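Local coordinates for VMB-1 (Vibrio alginolyticus, PDB 6JV4), which probably hydrolyses beta-lactams to substituted beta-amino acids, as a subclass B1 metallo-beta-lactamase that carries two zinc ions, at residues K15-S18 against Y22-I25; T81-D86 against N108-L113; K100-S105 against F128-G133; V150-L153 against I158-G161. All coordinates share one frame; numbering follows the deposited sequence.

Interactions 1 and 4 are antiparallel beta hairpins, the first near the surface at the margin of the seven-stranded sheet and the second buried in the five-stranded one; backbone hydrogen bonds pair the strands in each. They touch where Leu17 CB packs on Ile158 CD1. Interactions 2 (buried) and 3 (partly buried) rely on side-chain packing instead: a phenylalanine beside the zinc site packed by two leucines, one over its ring and one at its backbone and CB, and a three-ring aromatic cluster bridging the two sheets. Strand 100-104 of interaction 3 runs into helix 105-113 of interaction 2. Thr81 of interaction 2 packs against Val151 and Phe160 of interaction 4.

Interaction 1. Residues K15-S18 against Y22-I25; sequences KKLS and YQHI
The N-terminal beta hairpin of the enzyme pairs Lys15 and Lys16 with Gln23 and Tyr22 in two antiparallel bridges; segments 15-18 and 22-25 run end to end at 158°. Lys15 and Gln23 form a hydrogen-bonded pair: Lys15 N gives to Gln23 O at 2.9 Å, and Gln23 N returns a nearly straight bond of 2.7 Å to Lys15 O (166° at the hydrogen). Lys16 faces Tyr22 in the adjoining non-hydrogen-bonded pair. There the lysine runs out over the tyrosine ring, with CG anti to the backbone N (chi1 -177°) and the rest of the chain extended. Its CG stands over the face, 4.1 Å from the Tyr22 ring centroid, a CH-pi contact, and Lys16 CE reaches Tyr22 OH at 3.5 Å. The ammonium of Lys16 goes on to a salt bridge with Asp19. On the other sheet face Lys15 and Gln23 point the same way side by side; Gln23 OE1 lies 3.8 Å from Leu17 CD2, while its NE2 is hydrogen-bonded to Ser39 OG, which would set the orientation of the amide. Beyond the pair the chain turns a corner at Leu17, where Leu17 and Ser18 form a classic beta bulge. Strand 13-16 is the outermost strand of the seven-stranded sheet, strand 36-45 flanks strand 21-30 on its other side, and Trp67 of helix 58-70 meets the Tyr22 ring edge-to-face.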
loop_
_atom_site.group_PDB
_atom_site.type_symbol
_atom_site.label_atom_id
_atom_site.label_comp_id
_atom_site.label_asym_id
_atom_site.label_seq_id
_atom_site.Cartn_x
_atom_site.Cartn_y
_atom_site.Cartn_z
ATOM N N LYS A 15 -12.918 -0.377 7.260
ATOM C CA LYS A 15 -13.202 -1.674 7.912
ATOM C C LYS A 15 -12.197 -1.800 9.038
ATOM O O LYS A 15 -11.009 -1.578 8.805
ATOM C CB LYS A 15 -13.128 -2.868 6.951
ATOM C CG LYS A 15 -14.263 -2.888 5.925
ATOM C CD LYS A 15 -13.988 -3.688 4.669
ATOM C CE LYS A 15 -14.690 -5.018 4.511
ATOM N NZ LYS A 15 -14.626 -5.420 3.075
ATOM N N LYS A 16 -12.656 -2.169 10.216
ATOM C CA LYS A 16 -11.730 -2.413 11.339
ATOM C C LYS A 16 -11.116 -3.813 11.208
ATOM O O LYS A 16 -11.876 -4.784 11.021
ATOM C CB LYS A 16 -12.513 -2.262 12.635
ATOM C CG LYS A 16 -11.641 -2.409 13.863
ATOM C CD LYS A 16 -12.457 -2.356 15.147
ATOM C CE LYS A 16 -11.610 -1.932 16.319
ATOM N NZ LYS A 16 -12.310 -2.244 17.582
ATOM N N LEU A 17 -9.794 -3.906 11.229
ATOM C CA LEU A 17 -9.063 -5.202 11.120
ATOM C C LEU A 17 -8.633 -5.577 12.546
ATOM O O LEU A 17 -8.614 -6.760 12.865
ATOM C CB LEU A 17 -7.848 -5.129 10.171
ATOM C CG LEU A 17 -8.143 -4.745 8.719
ATOM C CD1 LEU A 17 -6.873 -4.817 7.870
ATOM C CD2 LEU A 17 -9.203 -5.631 8.109
ATOM N N SER A 18 -8.317 -4.593 13.365
ATOM C CA SER A 18 -7.973 -4.811 14.794
ATOM C C SER A 18 -8.158 -3.495 15.515
ATOM O O SER A 18 -8.451 -2.500 14.863
ATOM C CB SER A 18 -6.566 -5.365 14.924
ATOM O OG SER A 18 -5.596 -4.348 14.634
ATOM N N TYR A 22 -7.103 -0.116 10.782
ATOM C CA TYR A 22 -8.291 0.012 9.929
ATOM C C TYR A 22 -7.852 -0.083 8.475
ATOM O O TYR A 22 -6.729 0.333 8.149
ATOM C CB TYR A 22 -8.994 1.336 10.193
ATOM C CG TYR A 22 -9.707 1.333 11.524
ATOM C CD1 TYR A 22 -11.083 1.151 11.604
ATOM C CD2 TYR A 22 -8.987 1.522 12.691
ATOM C CE1 TYR A 22 -11.736 1.170 12.833
ATOM C CE2 TYR A 22 -9.630 1.560 13.926
ATOM C CZ TYR A 22 -10.996 1.366 13.988
ATOM O OH TYR A 22 -11.599 1.403 15.222
ATOM N N GLN A 23 -8.706 -0.692 7.692
ATOM C CA GLN A 23 -8.571 -0.730 6.245
ATOM C C GLN A 23 -9.356 0.441 5.667
ATOM O O GLN A 23 -10.586 0.466 5.822
ATOM C CB GLN A 23 -9.080 -2.072 5.752
ATOM C CG GLN A 23 -8.998 -2.296 4.243
ATOM C CD GLN A 23 -9.650 -3.617 3.886
ATOM O OE1 GLN A 23 -10.237 -4.289 4.725
ATOM N NE2 GLN A 23 -9.564 -4.042 2.643
ATOM N N HIS A 24 -8.726 1.326 4.917
ATOM C CA HIS A 24 -9.450 2.360 4.141
ATOM C C HIS A 24 -9.649 1.892 2.701
ATOM O O HIS A 24 -8.776 1.226 2.157
ATOM C CB HIS A 24 -8.798 3.731 4.175
ATOM C CG HIS A 24 -7.451 3.905 3.557
ATOM N ND1 HIS A 24 -7.255 4.031 2.164
ATOM C CD2 HIS A 24 -6.259 4.171 4.150
ATOM C CE1 HIS A 24 -5.956 4.280 1.959
ATOM N NE2 HIS A 24 -5.346 4.405 3.159
ATOM N N ILE A 25 -10.849 2.126 2.158
ATOM C CA ILE A 25 -11.263 1.476 0.903
ATOM C C ILE A 25 -11.842 2.550 -0.022
ATOM O O ILE A 25 -12.623 3.406 0.439
ATOM C CB ILE A 25 -12.266 0.346 1.140
ATOM C CG1 ILE A 25 -11.753 -0.623 2.211
ATOM C CG2 ILE A 25 -12.557 -0.364 -0.174
ATOM C CD1 ILE A 25 -12.730 -1.673 2.598
#

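Interaction 2. Residues T81-D86 against N108-L113; sequences THFHED and NKLLKL. With ZN (zinc ion), chain E; ZN (zinc ion), chain F.
Phe83 and Leu111 bring the loop of segment 81-86 within 5.8 Å of segment 108-113 of helix 105-113, measured CA to CA. The loop is the HxHxD zinc-binding motif of the metallo-beta-lactamase superfamily, here His82, His84 and Asp86, and Phe83 is the residue between the two histidines. A chi1 of 78° sets Phe83 CG between the backbone N and the carbonyl carbon, and the ring lies with one face against Leu110. Leu110 CB stands over that face, 3.8 Å from the Phe83 ring centroid and 19° off the normal, in a CH-pi contact, while Leu110 CD1 follows the rim at CD1 and CE1. His84 CD2 covers the opposite face, so the ring separates a helix leucine from a metal ligand. Leu111 CD2 packs beside the ring, 3.5 Å from Phe83 O and also against Phe83 CB. His144 completes the protein ligands of the first zinc ion with His82 and His84, and Asp86 OD2 binds the second at 2.1 Å alongside Cys163 and His205. His84 NE2 is hydrogen-bonded to Asp178 OD2, which would orient the imidazole that binds the first zinc ion, 2.0 Å from His84 ND1 and 2.1 Å from His82 NE2.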
loop_
_atom_site.group_PDB
_atom_site.type_symbol
_atom_site.label_atom_id
_atom_site.label_comp_id
_atom_site.label_asym_id
_atom_site.label_seq_id
_atom_site.Cartn_x
_atom_site.Cartn_y
_atom_site.Cartn_z
ATOM N N THR A 81 3.267 3.287 -0.915
ATOM C CA THR A 81 3.902 1.982 -1.197
ATOM C C THR A 81 4.326 1.872 -2.649
ATOM O O THR A 81 5.048 0.886 -2.939
ATOM C CB THR A 81 3.060 0.826 -0.672
ATOM O OG1 THR A 81 1.781 0.807 -1.299
ATOM C CG2 THR A 81 2.966 0.907 0.841
ATOM N N HIS A 82 3.858 2.753 -3.534
ATOM C CA HIS A 82 4.470 2.881 -4.874
ATOM C C HIS A 82 4.037 4.186 -5.518
ATOM O O HIS A 82 3.283 4.908 -4.892
ATOM C CB HIS A 82 4.249 1.686 -5.780
ATOM C CG HIS A 82 2.895 1.485 -6.337
ATOM N ND1 HIS A 82 1.853 1.072 -5.561
ATOM C CD2 HIS A 82 2.434 1.545 -7.613
ATOM C CE1 HIS A 82 0.785 0.875 -6.332
ATOM N NE2 HIS A 82 1.109 1.216 -7.591
ATOM N N PHE A 83 4.646 4.521 -6.653
ATOM C CA PHE A 83 4.523 5.895 -7.202
ATOM C C PHE A 83 3.177 6.117 -7.894
ATOM O O PHE A 83 2.883 7.300 -8.185
ATOM C CB PHE A 83 5.685 6.215 -8.144
ATOM C CG PHE A 83 5.588 5.633 -9.521
ATOM C CD1 PHE A 83 5.902 4.309 -9.745
ATOM C CD2 PHE A 83 5.198 6.422 -10.609
ATOM C CE1 PHE A 83 5.862 3.767 -11.024
ATOM C CE2 PHE A 83 5.148 5.864 -11.875
ATOM C CZ PHE A 83 5.527 4.571 -12.089
ATOM N N HIS A 84 2.398 5.074 -8.198
ATOM C CA HIS A 84 1.092 5.241 -8.892
ATOM C C HIS A 84 0.115 6.035 -7.997
ATOM O O HIS A 84 0.209 6.017 -6.755
ATOM C CB HIS A 84 0.503 3.903 -9.335
ATOM C CG HIS A 84 1.222 3.217 -10.435
ATOM N ND1 HIS A 84 1.067 1.873 -10.671
ATOM C CD2 HIS A 84 2.095 3.656 -11.361
ATOM C CE1 HIS A 84 1.785 1.515 -11.716
ATOM N NE2 HIS A 84 2.430 2.604 -12.170
ATOM N N GLU A 85 -0.940 6.603 -8.606
ATOM C CA GLU A 85 -1.932 7.479 -7.937
ATOM C C GLU A 85 -2.778 6.720 -6.909
ATOM O O GLU A 85 -3.183 7.343 -5.942
ATOM C CB GLU A 85 -2.863 8.088 -8.995
ATOM C CG GLU A 85 -3.841 9.097 -8.439
ATOM C CD GLU A 85 -5.005 9.392 -9.378
ATOM O OE1 GLU A 85 -4.938 8.987 -10.572
ATOM O OE2 GLU A 85 -5.955 10.027 -8.921
ATOM N N ASP A 86 -3.027 5.420 -7.059
ATOM C CA ASP A 86 -3.810 4.701 -6.022
ATOM C C ASP A 86 -3.056 4.601 -4.682
ATOM O O ASP A 86 -3.683 4.305 -3.643
ATOM C CB ASP A 86 -4.274 3.323 -6.500
ATOM C CG ASP A 86 -3.200 2.360 -6.912
ATOM O OD1 ASP A 86 -2.045 2.796 -7.203
ATOM O OD2 ASP A 86 -3.531 1.156 -6.988
ATOM N N ASN A 108 10.524 8.168 -5.072
ATOM C CA ASN A 108 10.674 9.621 -5.315
ATOM C C ASN A 108 11.321 9.850 -6.683
ATOM O O ASN A 108 10.894 10.786 -7.392
ATOM C CB ASN A 108 11.438 10.312 -4.194
ATOM C CG ASN A 108 10.553 10.531 -2.982
ATOM O OD1 ASN A 108 9.328 10.729 -3.088
ATOM N ND2 ASN A 108 11.186 10.497 -1.810
ATOM N N LYS A 109 12.234 8.971 -7.107
ATOM C CA LYS A 109 12.780 9.006 -8.492
ATOM C C LYS A 109 11.610 8.993 -9.479
ATOM O O LYS A 109 11.619 9.818 -10.452
ATOM C CB LYS A 109 13.747 7.862 -8.766
ATOM C CG LYS A 109 14.189 7.774 -10.231
ATOM C CD LYS A 109 15.086 6.639 -10.510
ATOM C CE LYS A 109 14.390 5.290 -10.567
ATOM N NZ LYS A 109 15.358 4.204 -10.853
ATOM N N LEU A 110 10.679 8.068 -9.297
ATOM C CA LEU A 110 9.586 7.857 -10.280
ATOM C C LEU A 110 8.523 8.946 -10.153
ATOM O O LEU A 110 8.001 9.374 -11.212
ATOM C CB LEU A 110 9.041 6.444 -10.132
ATOM C CG LEU A 110 10.079 5.384 -10.481
ATOM C CD1 LEU A 110 9.581 3.979 -10.214
ATOM C CD2 LEU A 110 10.491 5.513 -11.929
ATOM N N LEU A 111 8.292 9.481 -8.957
ATOM C CA LEU A 111 7.379 10.643 -8.857
ATOM C C LEU A 111 8.034 11.811 -9.600
ATOM O O LEU A 111 7.325 12.497 -10.397
ATOM C CB LEU A 111 7.132 10.969 -7.387
ATOM C CG LEU A 111 6.274 9.966 -6.626
ATOM C CD1 LEU A 111 6.379 10.254 -5.130
ATOM C CD2 LEU A 111 4.826 9.985 -7.061
ATOM N N LYS A 112 9.326 12.021 -9.393
ATOM C CA LYS A 112 10.044 13.188 -9.985
ATOM C C LYS A 112 10.037 13.037 -11.509
ATOM O O LYS A 112 9.838 14.060 -12.215
ATOM C CB LYS A 112 11.452 13.287 -9.427
ATOM C CG LYS A 112 12.233 14.503 -9.898
ATOM C CD LYS A 112 13.619 14.576 -9.295
ATOM C CE LYS A 112 14.642 15.189 -10.237
ATOM N NZ LYS A 112 14.201 16.523 -10.696
ATOM N N LEU A 113 10.225 11.813 -12.014
ATOM C CA LEU A 113 10.271 11.513 -13.470
ATOM C C LEU A 113 8.941 11.914 -14.088
ATOM O O LEU A 113 8.940 12.341 -15.267
ATOM C CB LEU A 113 10.485 10.004 -13.655
ATOM C CG LEU A 113 10.460 9.470 -15.086
ATOM C CD1 LEU A 113 11.598 10.074 -15.895
ATOM C CD2 LEU A 113 10.586 7.951 -15.069
HETATM ZN ZN ZN E . 0.200 0.596 -9.409
HETATM ZN ZN ZN F . -2.983 -0.564 -8.008
#

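Interaction 3. Residues K100-S105 against F128-G133; sequences KTYATS and FEFIDG
Tyr102 meets both Phe128 and Phe130, and its ring carries the whole contact between segments 100-105 and 128-133. From CA, the CB of Tyr102 heads toward the other segment, and CG is placed anti to the carbonyl carbon (chi1 -75°), which turns one side of the ring toward both phenylalanines, Phe128 near the CD1/CE1 rim and Phe130 near CD2. The ring then divides. On one branch, Tyr102 CD1 lies 3.9 Å from Phe128 CE2, and the next atom along, Tyr102 CE1, comes to 3.8 Å from Phe128 CZ; the contact is made by CE2 and CZ of Phe128. The two planes meet at 37° with centroids 5.6 Å apart, an oblique pairing. On the other branch, Tyr102 CD2 is 3.8 Å from Phe130 CE1. Here the geometry is offset edge-to-face: the edge of Phe130 is turned toward the face of Tyr102, with planes at 73° and centroids 5.7 Å apart. Within the two segments, CD1, CE1 and CD2 thus make the contacts before the tip at OH is reached. The three rings make an aromatic cluster. At Phe130 the chain turns a corner, with a classic beta bulge at Phe130 and Ile131, and Glu129 OE1 clasps the following turn by accepting a bond from Gly133 N at 3.1 Å. In the fold, the cluster bridges the two sheets of the sandwich: Tyr102 sits on strand 100-104, between strands 74-79 and 121-123 of the larger sheet, whereas Phe128 and Phe130 rest on strand 135-138 of the smaller one, Phe128 also touching Ile123 and Phe130 reaching Ser77 and Val79.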
loop_
_atom_site.group_PDB
_atom_site.type_symbol
_atom_site.label_atom_id
_atom_site.label_comp_id
_atom_site.label_asym_id
_atom_site.label_seq_id
_atom_site.Cartn_x
_atom_site.Cartn_y
_atom_site.Cartn_z
ATOM N N LYS A 100 3.842 14.414 7.652
ATOM C CA LYS A 100 5.080 13.874 7.045
ATOM C C LYS A 100 4.682 12.744 6.082
ATOM O O LYS A 100 3.781 11.969 6.417
ATOM C CB LYS A 100 6.063 13.296 8.063
ATOM C CG LYS A 100 6.572 14.276 9.115
ATOM C CD LYS A 100 7.841 13.811 9.814
ATOM C CE LYS A 100 8.482 14.932 10.622
ATOM N NZ LYS A 100 9.906 15.099 10.249
ATOM N N THR A 101 5.268 12.763 4.909
ATOM C CA THR A 101 5.085 11.706 3.896
ATOM C C THR A 101 6.395 10.986 3.716
ATOM O O THR A 101 7.444 11.621 3.538
ATOM C CB THR A 101 4.514 12.267 2.596
ATOM O OG1 THR A 101 5.352 13.331 2.130
ATOM C CG2 THR A 101 3.094 12.755 2.747
ATOM N N TYR A 102 6.325 9.665 3.660
ATOM C CA TYR A 102 7.524 8.834 3.499
ATOM C C TYR A 102 7.424 8.038 2.210
ATOM O O TYR A 102 6.354 7.522 1.917
ATOM C CB TYR A 102 7.635 7.826 4.631
ATOM C CG TYR A 102 8.085 8.429 5.937
ATOM C CD1 TYR A 102 9.426 8.418 6.293
ATOM C CD2 TYR A 102 7.195 9.090 6.739
ATOM C CE1 TYR A 102 9.854 9.011 7.473
ATOM C CE2 TYR A 102 7.602 9.682 7.927
ATOM C CZ TYR A 102 8.932 9.617 8.298
ATOM O OH TYR A 102 9.292 10.183 9.478
ATOM N N ALA A 103 8.510 8.009 1.458
ATOM C CA ALA A 103 8.613 7.215 0.220
ATOM C C ALA A 103 10.056 6.796 0.086
ATOM O O ALA A 103 10.945 7.560 0.541
ATOM C CB ALA A 103 8.138 7.986 -0.991
ATOM N N THR A 104 10.309 5.684 -0.587
ATOM C CA THR A 104 11.696 5.306 -0.856
ATOM C C THR A 104 12.301 6.240 -1.906
ATOM O O THR A 104 11.586 6.947 -2.654
ATOM C CB THR A 104 11.880 3.856 -1.305
ATOM O OG1 THR A 104 11.392 3.780 -2.649
ATOM C CG2 THR A 104 11.187 2.849 -0.416
ATOM N N SER A 105 13.629 6.201 -1.964
ATOM C CA SER A 105 14.427 6.893 -3.007
ATOM C C SER A 105 13.952 6.484 -4.400
ATOM O O SER A 105 13.984 7.330 -5.330
ATOM C CB SER A 105 15.914 6.625 -2.805
ATOM O OG SER A 105 16.225 5.241 -2.822
ATOM N N PHE A 128 13.000 -0.384 6.965
ATOM C CA PHE A 128 12.804 0.937 7.599
ATOM C C PHE A 128 11.696 0.804 8.640
ATOM O O PHE A 128 10.588 0.290 8.342
ATOM C CB PHE A 128 12.491 2.020 6.557
ATOM C CG PHE A 128 12.231 3.380 7.148
ATOM C CD1 PHE A 128 13.299 4.192 7.504
ATOM C CD2 PHE A 128 10.958 3.878 7.349
ATOM C CE1 PHE A 128 13.093 5.450 8.062
ATOM C CE2 PHE A 128 10.757 5.158 7.866
ATOM C CZ PHE A 128 11.827 5.915 8.279
ATOM N N GLU A 129 11.972 1.291 9.852
ATOM C CA GLU A 129 10.957 1.339 10.917
ATOM C C GLU A 129 10.094 2.566 10.714
ATOM O O GLU A 129 10.506 3.696 11.048
ATOM C CB GLU A 129 11.614 1.310 12.305
ATOM C CG GLU A 129 12.062 -0.061 12.720
ATOM C CD GLU A 129 10.917 -1.036 12.972
ATOM O OE1 GLU A 129 10.266 -0.999 14.088
ATOM O OE2 GLU A 129 10.678 -1.833 12.059
ATOM N N PHE A 130 8.953 2.396 10.063
ATOM C CA PHE A 130 8.028 3.522 9.792
ATOM C C PHE A 130 7.344 3.979 11.102
ATOM O O PHE A 130 7.146 5.186 11.326
ATOM C CB PHE A 130 7.049 3.092 8.704
ATOM C CG PHE A 130 5.899 4.040 8.535
ATOM C CD1 PHE A 130 6.138 5.369 8.196
ATOM C CD2 PHE A 130 4.591 3.582 8.557
ATOM C CE1 PHE A 130 5.077 6.245 8.027
ATOM C CE2 PHE A 130 3.540 4.454 8.366
ATOM C CZ PHE A 130 3.778 5.784 8.086
ATOM N N ILE A 131 6.928 3.037 11.931
ATOM C CA ILE A 131 6.402 3.308 13.292
ATOM C C ILE A 131 7.174 2.375 14.221
ATOM O O ILE A 131 7.060 1.151 14.096
ATOM C CB ILE A 131 4.878 3.100 13.418
ATOM C CG1 ILE A 131 4.087 3.733 12.263
ATOM C CG2 ILE A 131 4.396 3.598 14.788
ATOM C CD1 ILE A 131 2.630 3.295 12.166
ATOM N N ASP A 132 7.937 2.938 15.149
ATOM C CA ASP A 132 8.842 2.140 16.023
ATOM C C ASP A 132 8.061 1.029 16.732
ATOM O O ASP A 132 7.143 1.340 17.489
ATOM C CB ASP A 132 9.575 3.054 17.011
ATOM C CG ASP A 132 10.657 3.896 16.345
ATOM O OD1 ASP A 132 11.140 3.505 15.237
ATOM O OD2 ASP A 132 11.038 4.934 16.931
ATOM N N GLY A 133 8.418 -0.228 16.451
ATOM C CA GLY A 133 7.839 -1.438 17.070
ATOM C C GLY A 133 6.482 -1.822 16.491
ATOM O O GLY A 133 5.842 -2.757 17.044
#

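Interaction 4. Residues V150-L153 against I158-G161; sequences VVWL and ILFG
A beta hairpin joins strands 150-153 and 158-161, with Val151 opposite Phe160 and Leu153 opposite Ile158 as hydrogen-bonded pairs and axes 4.7 Å apart at closest approach. In the first pair Val151 N gives to Phe160 O at 3.0 Å, while Phe160 N reaches Val151 O at 2.8 Å. Trp152 and Leu159 form the non-hydrogen-bonded pair between them. Placed by chi1 of 177° and chi2 of -125° together, the indole turns its CE3 edge to the leucine: Trp152 CE3 lies 3.9 Å from Leu159 CB, in the ring plane. Leu159 CD1 in turn packs on Val150 CG2 at 4.0 Å. The hairpin belongs to the five-stranded sheet of the alpha-beta/beta-alpha sandwich, between strands 135-138 and 200-203. Trp152 emerges on the side of Tyr195, just beyond helix 184-194, whereas Val151 and Phe160 turn inward onto Ile52, and Leu153 and Phe160 onto Leu41 of the larger sheet. Phe160 is also close to Thr81, just before the zinc-binding histidines. Toward the turn, Leu153 N bonds to Ile158 O at 2.9 Å; the return bond, Ile158 N to Leu153 O, is longer at 3.3 Å, its donor tilted 17° from the carbonyl plane.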
loop_
_atom_site.group_PDB
_atom_site.type_symbol
_atom_site.label_atom_id
_atom_site.label_comp_id
_atom_site.label_asym_id
_atom_site.label_seq_id
_atom_site.Cartn_x
_atom_site.Cartn_y
_atom_site.Cartn_z
ATOM N N VAL A 150 6.409 -3.308 0.706
ATOM C CA VAL A 150 5.355 -3.864 1.565
ATOM C C VAL A 150 5.576 -3.317 2.977
ATOM O O VAL A 150 6.686 -2.848 3.300
ATOM C CB VAL A 150 5.350 -5.400 1.518
ATOM C CG1 VAL A 150 5.113 -5.908 0.097
ATOM C CG2 VAL A 150 6.606 -5.996 2.145
ATOM N N VAL A 151 4.537 -3.430 3.777
ATOM C CA VAL A 151 4.604 -2.911 5.159
ATOM C C VAL A 151 4.090 -4.002 6.073
ATOM O O VAL A 151 2.980 -4.489 5.855
ATOM C CB VAL A 151 3.834 -1.604 5.330
ATOM C CG1 VAL A 151 4.068 -1.054 6.737
ATOM C CG2 VAL A 151 4.225 -0.594 4.255
ATOM N N TRP A 152 4.904 -4.368 7.054
ATOM C CA TRP A 152 4.604 -5.417 8.045
ATOM C C TRP A 152 4.207 -4.829 9.378
ATOM O O TRP A 152 4.882 -3.928 9.818
ATOM C CB TRP A 152 5.853 -6.277 8.219
ATOM C CG TRP A 152 5.787 -7.367 9.250
ATOM C CD1 TRP A 152 6.676 -7.501 10.277
ATOM C CD2 TRP A 152 4.937 -8.530 9.305
ATOM N NE1 TRP A 152 6.425 -8.651 10.984
ATOM C CE2 TRP A 152 5.349 -9.293 10.422
ATOM C CE3 TRP A 152 3.870 -9.020 8.537
ATOM C CZ2 TRP A 152 4.786 -10.536 10.723
ATOM C CZ3 TRP A 152 3.275 -10.213 8.870
ATOM C CH2 TRP A 152 3.731 -10.982 9.953
ATOM N N LEU A 153 3.116 -5.323 9.959
ATOM C CA LEU A 153 2.626 -4.875 11.278
ATOM C C LEU A 153 2.851 -6.062 12.211
ATOM O O LEU A 153 2.050 -6.985 12.230
ATOM C CB LEU A 153 1.152 -4.499 11.171
ATOM C CG LEU A 153 0.797 -3.471 10.104
ATOM C CD1 LEU A 153 -0.692 -3.094 10.170
ATOM C CD2 LEU A 153 1.664 -2.258 10.177
ATOM N N ILE A 158 -0.124 -8.565 10.316
ATOM C CA ILE A 158 -0.776 -8.068 9.077
ATOM C C ILE A 158 0.317 -7.645 8.122
ATOM O O ILE A 158 1.141 -6.771 8.486
ATOM C CB ILE A 158 -1.757 -6.945 9.363
ATOM C CG1 ILE A 158 -2.922 -7.453 10.209
ATOM C CG2 ILE A 158 -2.211 -6.299 8.041
ATOM C CD1 ILE A 158 -3.796 -6.376 10.758
ATOM N N LEU A 159 0.262 -8.166 6.909
ATOM C CA LEU A 159 1.204 -7.727 5.869
ATOM C C LEU A 159 0.420 -6.906 4.846
ATOM O O LEU A 159 -0.494 -7.484 4.192
ATOM C CB LEU A 159 1.822 -8.946 5.186
ATOM C CG LEU A 159 2.748 -8.569 4.030
ATOM C CD1 LEU A 159 3.955 -7.801 4.556
ATOM C CD2 LEU A 159 3.186 -9.850 3.294
ATOM N N PHE A 160 0.702 -5.616 4.741
ATOM C CA PHE A 160 0.169 -4.759 3.637
ATOM C C PHE A 160 1.019 -4.978 2.403
ATOM O O PHE A 160 2.183 -4.591 2.337
ATOM C CB PHE A 160 0.137 -3.269 3.980
ATOM C CG PHE A 160 -0.524 -2.480 2.885
ATOM C CD1 PHE A 160 -1.896 -2.547 2.728
ATOM C CD2 PHE A 160 0.225 -1.741 1.988
ATOM C CE1 PHE A 160 -2.526 -1.856 1.699
ATOM C CE2 PHE A 160 -0.397 -1.078 0.936
ATOM C CZ PHE A 160 -1.767 -1.146 0.776
ATOM N N GLY A 161 0.470 -5.705 1.436
ATOM C CA GLY A 161 1.159 -6.056 0.193
ATOM C C GLY A 161 1.106 -4.958 -0.856
ATOM O O GLY A 161 2.028 -4.831 -1.681
#